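Local coordinates for protein separin (PDB 5U1T) that cleaves the SCC1 subunit of cohesin at the onset of anaphase, acting as a caspase-like cysteine protease held inactive by securin for most of the cell cycle, at residues V473-F476 with C477-F481; L504-L507 with Y508-S512; N520-Q523 with L524-M527; L566-D569 with M570-H573; E604-F607 with V608-L611. All coordinates share one frame; numbering follows the deposited sequence.

Contact 1 of 5, residues V473-F476 with C477-F481; sequences VFDF and CQNAF
Cys477 N donates to Val473 O at 3.1 Å. The thiol of Cys477 lies beside the backbone N and opposite the carbonyl carbon (chi1 -78°), which brings SG close to the edge of the Phe476 ring as a sulfur-aromatic contact, with SG 4.1 Å from Phe476 CD1. Val473 CG2 faces the same sulfur at 4.2 Å. Gln478 follows with a straighter backbone bond, Gln478 N to Phe474 O at 2.9 Å. Its extended side chain brings NE2 to the edge of the Phe474 ring, in the ring plane and 3.5 Å from CD1, with the amide turned 70° against the ring. The amide's OE1 is taken by the hydroxyl of Ser602. Asn479 reaches back to Asp475 O twice. The backbone N bond is weak, whereas Asn479 ND2 donates to Asp475 O at 3.0 Å, in the carbonyl plane. The Asp475 carboxylate is also near ND2, but the angle is poor and the two planes stand 81° apart. With alanine in place of Asn479, Asp475 O would probably keep, of these two bonds, just the weak one from the backbone N. Ala480 N closes the series on Phe476 O at 3.2 Å. All of this lies within helix 470-485: Phe474, Phe476, Cys477 and Phe481 pack on helix 501-509, Phe476 and Asn479 touch helix 431-444, and the Phe474 ring also reaches helix 523-533 and the ring of Phe603.

Contact 2 of 5, residues L504-L507 with Y508-S512; sequences LSVL and YGNSS
Leu504 and Tyr508 meet one turn apart in a local, buried contact at the C-terminal end of helix 501-509. The backbone supplies the firmest evidence: Tyr508 N donates to Leu504 O at 2.9 Å with a nearly straight N-H...O angle of 166°, and Gly509 N donates to Ser505 O at 2.8 Å. The next bond, Asn510 N to Val506 O, is weak. On the side-chain level Leu504 lies alongside Tyr508, pointing the same way, and its CD2 comes within 4.1 Å of Tyr508 CE2. Leu507 CD2 reaches the same ring atom at an oblique angle. With CG set opposite its carbonyl carbon (chi1 -83°), the tyrosine turns one ring edge to the preceding turn, where Tyr508 CD2 lies 3.6 Å from Leu504 O, which sits in the ring plane. The far end of the ring is held by a hydrogen bond from OH to Ile494 O. Ser511 folds back on Tyr508 O, which accepts from both Ser511 N and Ser511 OG, the hydroxyl bond of 2.9 Å lying in the carbonyl plane on a lone pair. Val506 and Leu507 face helix 470-485, while Ser505 and Tyr508 face helix 523-533. The contact thus belongs to a short helix buried between helices 470-485 and 523-533, consistent with the stacked helices of the separase helical domain.

Contact 3 of 5, residues N520-Q523 with L524-M527; sequences NWSQ and LSRM
Ser522 is the N-cap residue of helix 523-533; its carbonyl accepts Arg526 N and its hydroxyl lies beside that of Ser525. Arg526 N donates to Ser522 O at 3.0 Å with an N-H...O angle of 161°. Ser525 N makes a second, weak bond to the same oxygen. One residue on, Met527 N donates to Gln523 O at 2.8 Å, so the first turn is already in regular helical form. The two serine hydroxyls lie 3.0 Å apart, Ser522 OG to Ser525 OG, and both are hydrogen-bonded to Glu501 OE1. A single carboxylate of helix 501-509 thereby joins the N-cap residue and the first turn to the preceding helix, and its negative charge would probably interact favourably with the N-terminal end of the helix. Trp521, the residue before the cap, packs against the same turn: its CB sits 3.8 Å from Ser525 CB and equally near Arg526 CG, while its indole makes an edge-to-face contact with Phe529. The arginine stem runs past the Trp521 carbonyl, with Arg526 CD 3.3 Å from Trp521 O, then bends at chi3 (60°). Its NH2 lies 3.7 Å from Gln523 NE2, and the amide and guanidinium planes stand 79° apart. Arg526 NH1 has a long, weak ion pair with Asp537. On the other side of the turn Leu524 and Met527 pack against helix 557-572.

Contact 4 of 5, residues L566-D569 with M570-H573; sequences LNLD and MSKH
Leu568 O takes two donors from the following turn. Ser571 OG donates to it at 2.6 Å and Lys572 N at 3.0 Å, the hydroxyl tilted 17° from the carbonyl plane. The serine hydroxyl gets there because it stands between its own N and carbonyl carbon (chi1 85°), folded back along the helix. Earlier in the turn the pattern is regular: Met570 N donates to Leu566 O at 3.0 Å, and Ser571 N donates to Asn567 O. Asp569 O receives a weak bond from Lys572 N. His573 N lies close to that oxygen as well, but at a poor angle, and is satisfied instead by Met570 O at 3.0 Å. His573, with its positive phi of 54°, is the first residue to leave helical geometry, in a Schellman motif. The carboxylate of Asp569 is used further on, OD2 accepting from the backbone N of Asn577. Apolar contacts accompany these bonds. The extended Lys572 runs beside Leu568, pointing the same way, with CE 4.1 Å from Leu568 CD1, and Leu566 CG approaches Met570 SD at 4.3 Å. Met570 and Ser571 also pack on aromatic side chains of another protein chain. The chemistry implies a helix end closed largely by its own turn: Leu568 O is shared by Ser571 OG and Lys572 N, Met570 O takes His573 N, and the Asp569 carboxylate ties the end to the Asn577 backbone.

Contact 5 of 5, residues E604-F607 with V608-L611; sequences EMDF and VKML
Glu604 O accepts Val608 N at 2.9 Å with an N-H...O angle of 163°, the first of three regular i to i+4 bonds along helix 602-617. Lys609 N to Met605 O, at 3.2 Å, is straighter still, and Met610 N to Asp606 O follows. The fourth departs from the pattern: Leu611 N reaches Phe607 O weakly, at an angle of only 119°, and also donates to Val608 O, one residue nearer. Phe607 carries the apolar side of this turn. Its CG is anti to the backbone N (chi1 162°), which lays the ring alongside Leu611, both pointing the same way; Leu611 CB lies over one ring face, and Leu611 CD2 approaches Phe607 CZ at 3.8 Å. The Val608 and Phe607 side chains cross at about a right angle, Val608 CG2 being 4.1 Å from Phe607 CD2. This is one face of a helix bundled with its neighbours: Phe607 packs on helix 557-572 and meets Tyr585 edge-to-face, Leu611 touches helices 578-590 and 621-633, and the Glu604 carboxylate is held by Tyr638, Tyr585 and Trp589. Around the helix, Lys609 bends at chi2 and chi3, which brings its NZ beside Asp606 OD1 at 3.7 Å, a long salt bridge. Replacing Lys609 with a leucine would probably leave the Asp606 carboxylate without this positive mate. Asp606, Phe607 and Met610 also pack on side chains of another protein chain.

The five contacts follow one another along the chain, each local to its own turn, and together sample five helices of the helical domain: 470-485, 501-509, 523-533, 557-572 and 602-617. Contacts 1 and 2 touch, with centres about 10 Å apart. Contacts 2 and 3 touch, with centres about 12 Å apart, joined by Ser505 OG to Ser525 O (2.6 Å). Contacts 4 and 5, with centres about 14 Å apart, meet through Met570, Met610, Leu566 and Phe607. The two groups do not touch one another, though contact 5 comes to about 5 Å of contact 1 at the nearest atoms. Leu524 and Met527 of contact 3 pack on helix 557-572, linking the groups, away from the probable active-site cysteine, Cys1497.

Contact 1 of 5, residues V473-F476 with C477-F481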
# COMPACT_ATOMS: atom_id res chain seq x y z
N VAL A 473 30.82 -2.43 13.71
CA VAL A 473 30.55 -1.21 14.44
C VAL A 473 29.09 -0.84 14.43
O VAL A 473 28.63 -0.18 15.32
CB VAL A 473 31.43 -0.06 13.97
CG1 VAL A 473 31.29 0.16 12.49
CG2 VAL A 473 31.08 1.20 14.71
N PHE A 474 28.37 -1.25 13.41
CA PHE A 474 26.96 -0.98 13.35
C PHE A 474 26.25 -1.91 14.30
O PHE A 474 25.39 -1.53 15.04
CB PHE A 474 26.46 -1.20 11.95
CG PHE A 474 25.95 0.02 11.32
CD1 PHE A 474 24.71 0.48 11.62
CD2 PHE A 474 26.75 0.74 10.49
CE1 PHE A 474 24.24 1.63 11.06
CE2 PHE A 474 26.29 1.89 9.93
CZ PHE A 474 25.03 2.34 10.22
N ASP A 475 26.67 -3.15 14.26
CA ASP A 475 26.15 -4.20 15.09
C ASP A 475 26.34 -3.85 16.56
O ASP A 475 25.44 -4.02 17.35
CB ASP A 475 26.91 -5.45 14.73
CG ASP A 475 26.38 -6.66 15.38
OD1 ASP A 475 25.22 -6.65 15.79
OD2 ASP A 475 27.11 -7.63 15.47
N PHE A 476 27.51 -3.36 16.91
CA PHE A 476 27.80 -2.98 18.27
C PHE A 476 27.03 -1.76 18.72
O PHE A 476 26.55 -1.72 19.82
CB PHE A 476 29.29 -2.69 18.43
CG PHE A 476 29.65 -2.15 19.77
CD1 PHE A 476 29.56 -0.82 20.03
CD2 PHE A 476 30.07 -2.98 20.77
CE1 PHE A 476 29.87 -0.32 21.26
CE2 PHE A 476 30.38 -2.49 22.00
CZ PHE A 476 30.28 -1.16 22.25
N CYS A 477 26.91 -0.77 17.86
CA CYS A 477 26.24 0.45 18.23
C CYS A 477 24.75 0.37 18.29
O CYS A 477 24.14 1.03 19.09
CB CYS A 477 26.62 1.55 17.28
SG CYS A 477 28.23 2.24 17.61
N GLN A 478 24.16 -0.45 17.45
CA GLN A 478 22.72 -0.56 17.45
C GLN A 478 22.26 -1.33 18.63
O GLN A 478 21.28 -0.98 19.24
CB GLN A 478 22.22 -1.17 16.17
CG GLN A 478 21.43 -0.18 15.35
CD GLN A 478 21.44 -0.51 13.91
OE1 GLN A 478 21.35 -1.67 13.55
NE2 GLN A 478 21.56 0.48 13.08
N ASN A 479 22.97 -2.38 18.97
CA ASN A 479 22.63 -3.15 20.15
C ASN A 479 22.83 -2.36 21.44
O ASN A 479 22.05 -2.51 22.38
CB ASN A 479 23.43 -4.43 20.19
CG ASN A 479 22.80 -5.51 19.38
OD1 ASN A 479 22.14 -6.39 19.93
ND2 ASN A 479 22.95 -5.45 18.07
N ALA A 480 23.87 -1.53 21.47
CA ALA A 480 24.13 -0.69 22.64
C ALA A 480 23.01 0.33 22.76
O ALA A 480 22.66 0.78 23.84
CB ALA A 480 25.49 0.02 22.52
N PHE A 481 22.44 0.67 21.61
CA PHE A 481 21.33 1.61 21.59
C PHE A 481 20.05 0.97 22.11
O PHE A 481 19.42 1.48 23.04
CB PHE A 481 21.10 2.12 20.19
CG PHE A 481 20.01 3.12 20.10
CD1 PHE A 481 18.70 2.72 19.89
CD2 PHE A 481 20.29 4.47 20.23
CE1 PHE A 481 17.69 3.64 19.82
CE2 PHE A 481 19.27 5.40 20.15
CZ PHE A 481 17.97 4.97 19.94

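Contact 2 of 5, residues L504-L507 with Y508-S512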
# COMPACT_ATOMS: atom_id res chain seq x y z
N LEU A 504 29.70 7.55 17.62
CA LEU A 504 28.73 8.60 17.96
C LEU A 504 27.69 8.78 16.82
O LEU A 504 26.50 9.02 17.07
CB LEU A 504 29.45 9.91 18.25
CG LEU A 504 30.21 9.99 19.58
CD1 LEU A 504 31.07 11.23 19.63
CD2 LEU A 504 29.28 9.97 20.78
N SER A 505 28.15 8.63 15.58
CA SER A 505 27.30 8.80 14.40
C SER A 505 26.19 7.74 14.30
O SER A 505 25.02 8.06 14.14
CB SER A 505 28.16 8.78 13.15
OG SER A 505 27.40 9.20 12.03
N VAL A 506 26.57 6.47 14.40
CA VAL A 506 25.59 5.40 14.37
C VAL A 506 24.68 5.48 15.58
O VAL A 506 23.48 5.31 15.44
CB VAL A 506 26.26 4.02 14.30
CG1 VAL A 506 25.25 2.92 14.47
CG2 VAL A 506 26.98 3.87 12.97
N LEU A 507 25.22 5.76 16.76
CA LEU A 507 24.37 5.78 17.97
C LEU A 507 23.37 6.94 17.96
O LEU A 507 22.21 6.73 18.26
CB LEU A 507 25.21 5.85 19.25
CG LEU A 507 24.39 5.84 20.55
CD1 LEU A 507 24.16 4.44 21.08
CD2 LEU A 507 25.02 6.72 21.60
N TYR A 508 23.80 8.16 17.65
CA TYR A 508 22.86 9.27 17.69
C TYR A 508 22.02 9.35 16.41
O TYR A 508 20.93 9.91 16.41
CB TYR A 508 23.58 10.60 17.94
CG TYR A 508 23.85 10.85 19.41
CD1 TYR A 508 22.84 11.30 20.25
CD2 TYR A 508 25.11 10.61 19.97
CE1 TYR A 508 23.07 11.52 21.61
CE2 TYR A 508 25.35 10.84 21.33
CZ TYR A 508 24.31 11.30 22.15
OH TYR A 508 24.52 11.53 23.50
N GLY A 509 22.54 8.77 15.33
CA GLY A 509 21.77 8.60 14.12
C GLY A 509 20.47 7.88 14.42
O GLY A 509 19.42 8.25 13.89
N ASN A 510 20.53 6.86 15.27
CA ASN A 510 19.36 6.08 15.66
C ASN A 510 18.50 6.76 16.71
O ASN A 510 17.41 6.28 17.01
CB ASN A 510 19.77 4.71 16.18
CG ASN A 510 19.99 3.70 15.07
OD1 ASN A 510 21.11 3.52 14.59
ND2 ASN A 510 18.91 3.05 14.66
N SER A 511 18.97 7.87 17.26
CA SER A 511 18.24 8.54 18.33
C SER A 511 17.28 9.60 17.77
O SER A 511 17.38 10.00 16.62
CB SER A 511 19.20 9.18 19.34
OG SER A 511 19.64 10.46 18.91
N SER A 512 16.37 10.05 18.63
CA SER A 512 15.44 11.11 18.26
C SER A 512 15.81 12.41 18.96
O SER A 512 15.02 13.35 18.96
CB SER A 512 14.01 10.72 18.63
OG SER A 512 13.84 10.72 20.05

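Contact 3 of 5, residues N520-Q523 with L524-M527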
# COMPACT_ATOMS: atom_id res chain seq x y z
N ASN A 520 30.40 18.57 13.28
CA ASN A 520 31.75 18.29 13.78
C ASN A 520 32.44 17.14 13.05
O ASN A 520 33.66 16.95 13.18
CB ASN A 520 31.71 17.95 15.28
CG ASN A 520 31.51 19.17 16.15
OD1 ASN A 520 31.58 20.30 15.68
ND2 ASN A 520 31.26 18.94 17.45
N TRP A 521 31.67 16.34 12.31
CA TRP A 521 32.17 15.05 11.82
C TRP A 521 32.59 15.09 10.36
O TRP A 521 32.13 15.96 9.60
CB TRP A 521 31.11 13.97 12.02
CG TRP A 521 30.64 13.87 13.45
CD1 TRP A 521 31.34 14.24 14.56
CD2 TRP A 521 29.37 13.40 13.92
NE1 TRP A 521 30.59 14.00 15.69
CE2 TRP A 521 29.38 13.50 15.33
CE3 TRP A 521 28.23 12.89 13.29
CZ2 TRP A 521 28.29 13.12 16.12
CZ3 TRP A 521 27.16 12.50 14.07
CH2 TRP A 521 27.19 12.62 15.47
N SER A 522 33.47 14.17 9.98
CA SER A 522 33.81 14.02 8.57
C SER A 522 32.53 13.80 7.73
O SER A 522 31.55 13.27 8.25
CB SER A 522 34.74 12.84 8.40
OG SER A 522 34.13 11.72 8.99
N GLN A 523 32.56 14.19 6.46
CA GLN A 523 31.38 14.05 5.59
C GLN A 523 30.77 12.66 5.64
O GLN A 523 29.55 12.54 5.80
CB GLN A 523 31.71 14.39 4.13
CG GLN A 523 31.86 15.88 3.82
CD GLN A 523 30.55 16.68 3.94
OE1 GLN A 523 29.60 16.47 3.18
NE2 GLN A 523 30.51 17.61 4.91
N LEU A 524 31.59 11.62 5.53
CA LEU A 524 31.06 10.25 5.45
C LEU A 524 30.38 9.83 6.74
O LEU A 524 29.51 8.96 6.73
CB LEU A 524 32.17 9.25 5.12
CG LEU A 524 32.58 9.08 3.65
CD1 LEU A 524 33.75 8.14 3.55
CD2 LEU A 524 31.43 8.58 2.79
N SER A 525 30.80 10.43 7.86
CA SER A 525 30.18 10.14 9.15
C SER A 525 28.83 10.85 9.24
O SER A 525 27.86 10.32 9.77
CB SER A 525 31.10 10.56 10.30
OG SER A 525 32.28 9.79 10.30
N ARG A 526 28.79 12.07 8.72
CA ARG A 526 27.56 12.83 8.67
C ARG A 526 26.56 12.18 7.71
O ARG A 526 25.36 12.24 7.95
CB ARG A 526 27.83 14.26 8.25
CG ARG A 526 28.84 14.93 9.12
CD ARG A 526 29.02 16.35 8.70
NE ARG A 526 27.76 17.06 8.82
CZ ARG A 526 27.55 18.29 8.35
NH1 ARG A 526 26.36 18.85 8.51
NH2 ARG A 526 28.52 18.95 7.73
N MET A 527 27.07 11.55 6.65
CA MET A 527 26.21 10.89 5.67
C MET A 527 25.52 9.69 6.27
O MET A 527 24.34 9.49 6.04
CB MET A 527 27.00 10.47 4.43
CG MET A 527 27.28 11.63 3.52
SD MET A 527 28.31 11.26 2.10
CE MET A 527 27.24 10.29 1.07

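Contact 4 of 5, residues L566-D569 with M570-H573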
# COMPACT_ATOMS: atom_id res chain seq x y z
N LEU A 566 19.62 7.43 -2.09
CA LEU A 566 18.34 6.78 -1.95
C LEU A 566 17.44 7.52 -0.96
O LEU A 566 16.32 7.93 -1.29
CB LEU A 566 18.51 5.35 -1.50
CG LEU A 566 17.16 4.67 -1.31
CD1 LEU A 566 16.62 4.29 -2.66
CD2 LEU A 566 17.25 3.48 -0.37
N ASN A 567 17.95 7.69 0.25
CA ASN A 567 17.17 8.30 1.32
C ASN A 567 16.94 9.78 1.10
O ASN A 567 15.91 10.30 1.49
CB ASN A 567 17.83 8.04 2.67
CG ASN A 567 17.58 6.63 3.17
OD1 ASN A 567 18.32 5.70 2.84
ND2 ASN A 567 16.53 6.47 3.98
N LEU A 568 17.88 10.45 0.44
CA LEU A 568 17.68 11.84 0.02
C LEU A 568 16.49 11.97 -0.95
O LEU A 568 15.57 12.77 -0.72
CB LEU A 568 18.96 12.40 -0.62
CG LEU A 568 18.84 13.80 -1.24
CD1 LEU A 568 18.57 14.87 -0.19
CD2 LEU A 568 20.07 14.18 -2.03
N ASP A 569 16.53 11.18 -2.03
CA ASP A 569 15.42 11.04 -2.98
C ASP A 569 14.08 10.83 -2.30
O ASP A 569 13.15 11.60 -2.52
CB ASP A 569 15.66 9.89 -3.95
CG ASP A 569 16.43 10.32 -5.16
OD1 ASP A 569 16.65 11.54 -5.30
OD2 ASP A 569 16.80 9.45 -5.99
N MET A 570 13.98 9.78 -1.49
CA MET A 570 12.75 9.49 -0.80
C MET A 570 12.32 10.68 0.03
O MET A 570 11.14 11.06 0.03
CB MET A 570 12.90 8.24 0.06
CG MET A 570 12.98 6.97 -0.75
SD MET A 570 13.28 5.58 0.33
CE MET A 570 11.93 4.49 0.00
N SER A 571 13.25 11.32 0.70
CA SER A 571 12.91 12.46 1.52
C SER A 571 12.32 13.59 0.72
O SER A 571 11.50 14.34 1.20
CB SER A 571 14.11 12.94 2.29
OG SER A 571 14.88 13.81 1.52
N LYS A 572 12.77 13.74 -0.51
CA LYS A 572 12.24 14.80 -1.36
C LYS A 572 11.09 14.32 -2.26
O LYS A 572 10.59 15.09 -3.09
CB LYS A 572 13.34 15.40 -2.23
CG LYS A 572 14.35 16.27 -1.53
CD LYS A 572 15.44 16.74 -2.55
CE LYS A 572 16.40 17.81 -1.95
NZ LYS A 572 17.68 18.07 -2.73
N HIS A 573 10.70 13.06 -2.11
CA HIS A 573 9.70 12.41 -2.97
C HIS A 573 10.00 12.49 -4.47
O HIS A 573 9.20 12.99 -5.25
CB HIS A 573 8.32 12.99 -2.70
CG HIS A 573 8.01 13.07 -1.24
ND1 HIS A 573 7.81 14.26 -0.58
CD2 HIS A 573 7.91 12.10 -0.31
CE1 HIS A 573 7.57 14.02 0.69
NE2 HIS A 573 7.61 12.71 0.88

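Contact 5 of 5, residues E604-F607 with V608-L611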
# COMPACT_ATOMS: atom_id res chain seq x y z
N GLU A 604 23.63 -2.08 5.34
CA GLU A 604 23.44 -2.43 3.94
C GLU A 604 22.18 -3.29 3.73
O GLU A 604 21.43 -3.05 2.79
CB GLU A 604 24.66 -3.14 3.39
CG GLU A 604 24.57 -3.33 1.91
CD GLU A 604 25.67 -4.18 1.38
OE1 GLU A 604 25.43 -4.88 0.38
OE2 GLU A 604 26.78 -4.16 1.96
N MET A 605 21.96 -4.26 4.62
CA MET A 605 20.73 -5.06 4.66
C MET A 605 19.46 -4.21 4.62
O MET A 605 18.56 -4.47 3.82
CB MET A 605 20.68 -5.92 5.93
CG MET A 605 21.77 -6.97 6.01
SD MET A 605 21.55 -8.12 4.65
CE MET A 605 22.83 -7.60 3.49
N ASP A 606 19.39 -3.23 5.51
CA ASP A 606 18.24 -2.35 5.58
C ASP A 606 18.14 -1.52 4.34
O ASP A 606 17.05 -1.16 3.93
CB ASP A 606 18.33 -1.43 6.79
CG ASP A 606 18.28 -2.18 8.09
OD1 ASP A 606 18.01 -3.42 8.08
OD2 ASP A 606 18.50 -1.53 9.14
N PHE A 607 19.29 -1.20 3.75
CA PHE A 607 19.34 -0.38 2.55
C PHE A 607 18.68 -1.11 1.37
O PHE A 607 17.82 -0.54 0.68
CB PHE A 607 20.78 -0.03 2.19
CG PHE A 607 20.95 0.43 0.77
CD1 PHE A 607 20.42 1.64 0.36
CD2 PHE A 607 21.64 -0.35 -0.15
CE1 PHE A 607 20.56 2.06 -0.96
CE2 PHE A 607 21.78 0.07 -1.46
CZ PHE A 607 21.24 1.28 -1.86
N VAL A 608 19.10 -2.35 1.18
CA VAL A 608 18.62 -3.20 0.11
C VAL A 608 17.11 -3.39 0.21
O VAL A 608 16.41 -3.29 -0.80
CB VAL A 608 19.30 -4.55 0.14
CG1 VAL A 608 18.78 -5.43 -0.96
CG2 VAL A 608 20.77 -4.38 0.00
N LYS A 609 16.62 -3.67 1.41
CA LYS A 609 15.19 -3.79 1.62
C LYS A 609 14.47 -2.50 1.23
O LYS A 609 13.45 -2.54 0.52
CB LYS A 609 14.88 -4.17 3.06
CG LYS A 609 15.14 -5.64 3.36
CD LYS A 609 15.78 -5.87 4.72
CE LYS A 609 15.02 -5.21 5.87
NZ LYS A 609 15.36 -5.87 7.15
N MET A 610 15.02 -1.36 1.64
CA MET A 610 14.42 -0.07 1.31
C MET A 610 14.50 0.24 -0.21
O MET A 610 13.71 1.04 -0.73
CB MET A 610 15.10 1.02 2.13
CG MET A 610 14.33 2.31 2.28
SD MET A 610 12.51 2.20 2.30
CE MET A 610 12.10 0.99 3.60
N LEU A 611 15.43 -0.40 -0.90
CA LEU A 611 15.71 -0.11 -2.31
C LEU A 611 14.77 -0.90 -3.20
O LEU A 611 14.23 -0.36 -4.17
CB LEU A 611 17.18 -0.44 -2.65
CG LEU A 611 17.66 -0.24 -4.10
CD1 LEU A 611 17.59 1.23 -4.49
CD2 LEU A 611 19.06 -0.77 -4.27